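Local coordinates for protein FOKI restriction endonuclease (Planomicrobium okeanokoites, PDB 2FOK) that recognises a specific DNA sequence through its recognition domain and cleaves the DNA through a separate PD-(D/E)XK-type nuclease domain, as a type IIS restriction endonuclease, at residues A[15-20]-A[136-141]. Residues are numbered along the deposited sequence; the frame is centred on the assembly and turned at random.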
ATOM      1  N   GLY A  15       5.439  12.332  12.211  1.00 38.80           N
ATOM      2  CA  GLY A  15       4.990  13.410  13.071  1.00 36.71           C
ATOM      3  C   GLY A  15       5.571  13.174  14.455  1.00 34.08           C
ATOM      4  O   GLY A  15       5.970  12.053  14.775  1.00 32.83           O
ATOM      5  N   LYS A  16       5.629  14.213  15.275  1.00 28.88           N
ATOM      6  CA  LYS A  16       6.170  14.072  16.618  1.00 31.49           C
ATOM      7  C   LYS A  16       5.081  13.658  17.617  1.00 29.74           C
ATOM      8  O   LYS A  16       3.971  14.180  17.578  1.00 28.63           O
ATOM      9  CB  LYS A  16       6.811  15.392  17.054  1.00 33.55           C
ATOM     10  CG  LYS A  16       8.335  15.396  16.998  1.00 38.65           C
ATOM     11  CD  LYS A  16       8.865  16.817  16.866  1.00 43.89           C
ATOM     12  CE  LYS A  16       9.555  17.279  18.144  1.00 49.78           C
ATOM     13  NZ  LYS A  16      11.022  17.522  17.959  1.00 52.51           N
ATOM     14  N   PHE A  17       5.404  12.719  18.504  1.00 27.76           N
ATOM     15  CA  PHE A  17       4.448  12.249  19.508  1.00 27.74           C
ATOM     16  C   PHE A  17       4.031  13.426  20.396  1.00 28.42           C
ATOM     17  O   PHE A  17       2.946  13.424  20.986  1.00 24.07           O
ATOM     18  CB  PHE A  17       5.072  11.145  20.378  1.00 26.62           C
ATOM     19  CG  PHE A  17       4.616   9.747  20.024  1.00 25.41           C
ATOM     20  CD1 PHE A  17       3.335   9.311  20.347  1.00 21.31           C
ATOM     21  CD2 PHE A  17       5.472   8.869  19.359  1.00 24.63           C
ATOM     22  CE1 PHE A  17       2.909   8.029  20.016  1.00 23.00           C
ATOM     23  CE2 PHE A  17       5.057   7.580  19.022  1.00 21.34           C
ATOM     24  CZ  PHE A  17       3.767   7.159  19.355  1.00 24.33           C
ATOM     25  N   GLU A  18       4.907  14.426  20.477  1.00 29.17           N
ATOM     26  CA  GLU A  18       4.664  15.618  21.282  1.00 28.82           C
ATOM     27  C   GLU A  18       3.610  16.466  20.585  1.00 27.54           C
ATOM     28  O   GLU A  18       2.913  17.265  21.215  1.00 26.69           O
ATOM     29  CB  GLU A  18       5.970  16.413  21.464  1.00 35.32           C
ATOM     30  CG  GLU A  18       5.935  17.476  22.565  1.00 44.53           C
ATOM     31  CD  GLU A  18       6.458  16.976  23.913  1.00 55.37           C
ATOM     32  OE1 GLU A  18       7.693  16.778  24.040  1.00 55.69           O
ATOM     33  OE2 GLU A  18       5.638  16.787  24.846  1.00 54.95           O
ATOM     34  N   ASN A  19       3.499  16.289  19.272  1.00 25.58           N
ATOM     35  CA  ASN A  19       2.506  17.018  18.506  1.00 26.60           C
ATOM     36  C   ASN A  19       1.182  16.233  18.511  1.00 26.94           C
ATOM     37  O   ASN A  19       0.108  16.826  18.468  1.00 23.97           O
ATOM     38  CB  ASN A  19       3.008  17.251  17.081  1.00 30.17           C
ATOM     39  CG  ASN A  19       3.992  18.417  16.989  1.00 31.50           C
ATOM     40  OD1 ASN A  19       4.841  18.460  16.094  1.00 30.70           O
ATOM     41  ND2 ASN A  19       3.881  19.364  17.914  1.00 24.48           N
ATOM     42  N   LEU A  20       1.264  14.902  18.569  1.00 24.64           N
ATOM     43  CA  LEU A  20       0.066  14.065  18.625  1.00 23.87           C
ATOM     44  C   LEU A  20      -0.710  14.451  19.885  1.00 24.38           C
ATOM     45  O   LEU A  20      -1.910  14.715  19.834  1.00 25.97           O
ATOM     46  CB  LEU A  20       0.444  12.580  18.693  1.00 21.79           C
ATOM     47  CG  LEU A  20      -0.628  11.590  19.178  1.00 19.93           C
ATOM     48  CD1 LEU A  20      -1.728  11.488  18.143  1.00 18.97           C
ATOM     49  CD2 LEU A  20      -0.019  10.222  19.429  1.00 17.91           C
ATOM     50  N   LEU A 136      -8.533  11.423  27.385  1.00 30.66           N
ATOM     51  CA  LEU A 136      -8.454  12.395  28.468  1.00 28.63           C
ATOM     52  C   LEU A 136      -7.302  12.034  29.407  1.00 28.40           C
ATOM     53  O   LEU A 136      -6.564  12.910  29.870  1.00 29.17           O
ATOM     54  CB  LEU A 136      -9.783  12.435  29.228  1.00 30.82           C
ATOM     55  CG  LEU A 136     -10.902  13.145  28.456  1.00 28.17           C
ATOM     56  CD1 LEU A 136     -12.250  12.525  28.796  1.00 24.08           C
ATOM     57  CD2 LEU A 136     -10.890  14.618  28.796  1.00 24.49           C
ATOM     58  N   ALA A 137      -7.138  10.739  29.663  1.00 24.03           N
ATOM     59  CA  ALA A 137      -6.070  10.249  30.529  1.00 24.86           C
ATOM     60  C   ALA A 137      -4.735  10.522  29.859  1.00 25.57           C
ATOM     61  O   ALA A 137      -3.730  10.774  30.522  1.00 25.85           O
ATOM     62  CB  ALA A 137      -6.235   8.748  30.778  1.00 17.69           C
ATOM     63  N   TYR A 138      -4.721  10.439  28.534  1.00 25.95           N
ATOM     64  CA  TYR A 138      -3.505  10.714  27.783  1.00 27.23           C
ATOM     65  C   TYR A 138      -3.247  12.219  27.930  1.00 28.09           C
ATOM     66  O   TYR A 138      -2.116  12.655  28.139  1.00 29.17           O
ATOM     67  CB  TYR A 138      -3.710  10.347  26.308  1.00 25.12           C
ATOM     68  CG  TYR A 138      -2.518  10.613  25.418  1.00 22.10           C
ATOM     69  CD1 TYR A 138      -1.223  10.317  25.841  1.00 20.30           C
ATOM     70  CD2 TYR A 138      -2.685  11.172  24.153  1.00 22.26           C
ATOM     71  CE1 TYR A 138      -0.121  10.574  25.023  1.00 21.08           C
ATOM     72  CE2 TYR A 138      -1.591  11.434  23.326  1.00 21.82           C
ATOM     73  CZ  TYR A 138      -0.311  11.131  23.768  1.00 22.00           C
ATOM     74  OH  TYR A 138       0.775  11.393  22.958  1.00 22.20           O
ATOM     75  N   SER A 139      -4.328  12.988  27.852  1.00 29.03           N
ATOM     76  CA  SER A 139      -4.295  14.447  27.953  1.00 30.32           C
ATOM     77  C   SER A 139      -3.690  14.978  29.251  1.00 30.67           C
ATOM     78  O   SER A 139      -2.808  15.829  29.208  1.00 33.81           O
ATOM     79  CB  SER A 139      -5.718  15.007  27.785  1.00 23.11           C
ATOM     80  OG  SER A 139      -5.727  16.422  27.667  1.00 25.64           O
ATOM     81  N   LYS A 140      -4.162  14.484  30.396  1.00 33.69           N
ATOM     82  CA  LYS A 140      -3.668  14.938  31.702  1.00 31.98           C
ATOM     83  C   LYS A 140      -2.353  14.291  32.139  1.00 32.11           C
ATOM     84  O   LYS A 140      -1.683  14.777  33.062  1.00 30.23           O
ATOM     85  CB  LYS A 140      -4.725  14.694  32.778  1.00 34.66           C
ATOM     86  CG  LYS A 140      -5.616  13.494  32.515  1.00 41.96           C
ATOM     87  CD  LYS A 140      -7.019  13.689  33.085  1.00 44.70           C
ATOM     88  CE  LYS A 140      -7.824  14.710  32.286  1.00 44.90           C
ATOM     89  NZ  LYS A 140      -7.091  15.169  31.080  1.00 46.81           N
ATOM     90  N   SER A 141      -1.985  13.202  31.472  1.00 30.75           N
ATOM     91  CA  SER A 141      -0.758  12.468  31.779  1.00 28.66           C
ATOM     92  C   SER A 141       0.487  13.357  31.799  1.00 28.28           C
ATOM     93  O   SER A 141       0.662  14.220  30.948  1.00 26.60           O
ATOM     94  CB  SER A 141      -0.557  11.355  30.756  1.00 26.88           C
ATOM     95  OG  SER A 141      -0.236  11.911  29.489  1.00 30.16           O
TER
HETATM   96  O   HOH W   1       3.187  11.554  23.828  1.00 20.66           O
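Tyr138 reaches out from helix 133-140 and lays the phenol end of its ring against Leu20 of helix 17-24, its OH 3.8 Å from Leu20 CD2. The two side chains cross at about a right angle, and Leu20 CG lies 4.3 Å from Tyr138 CE2. Leucine suits this buried place because its branched apolar end packs against the tyrosine and also touches Trp113 and Ala114 of helix 104-116. With CG anti to the backbone N (chi1 179°), the tyrosine sends its ring out from its own helix and bridges backbones whose nearest CA atoms, those of Leu20 and Ser139, are 10.3 Å apart. A residue of this length fits well: its ring can be buried while its hydroxyl still finds a polar partner. A water in the ring plane lies 2.6 Å from Tyr138 OH. The same water donates a weak bond to Phe17 O, 3.4 Å away, and so links the phenol to the first turn of the other helix. Phe17 offers a flat ring that turns its edge to the hydroxyl, CD1 being 4.2 Å from Tyr138 OH, and meets Trp113 edge-to-face. Within subdomain 1 of the recognition domain, this packing joins the N-terminal helix 17-24 to helix 133-140, which follows strand 128-131. Phe119 stacks on the Tyr138 ring, and Ile151 and Leu152 of helix 146-157 also touch that side chain.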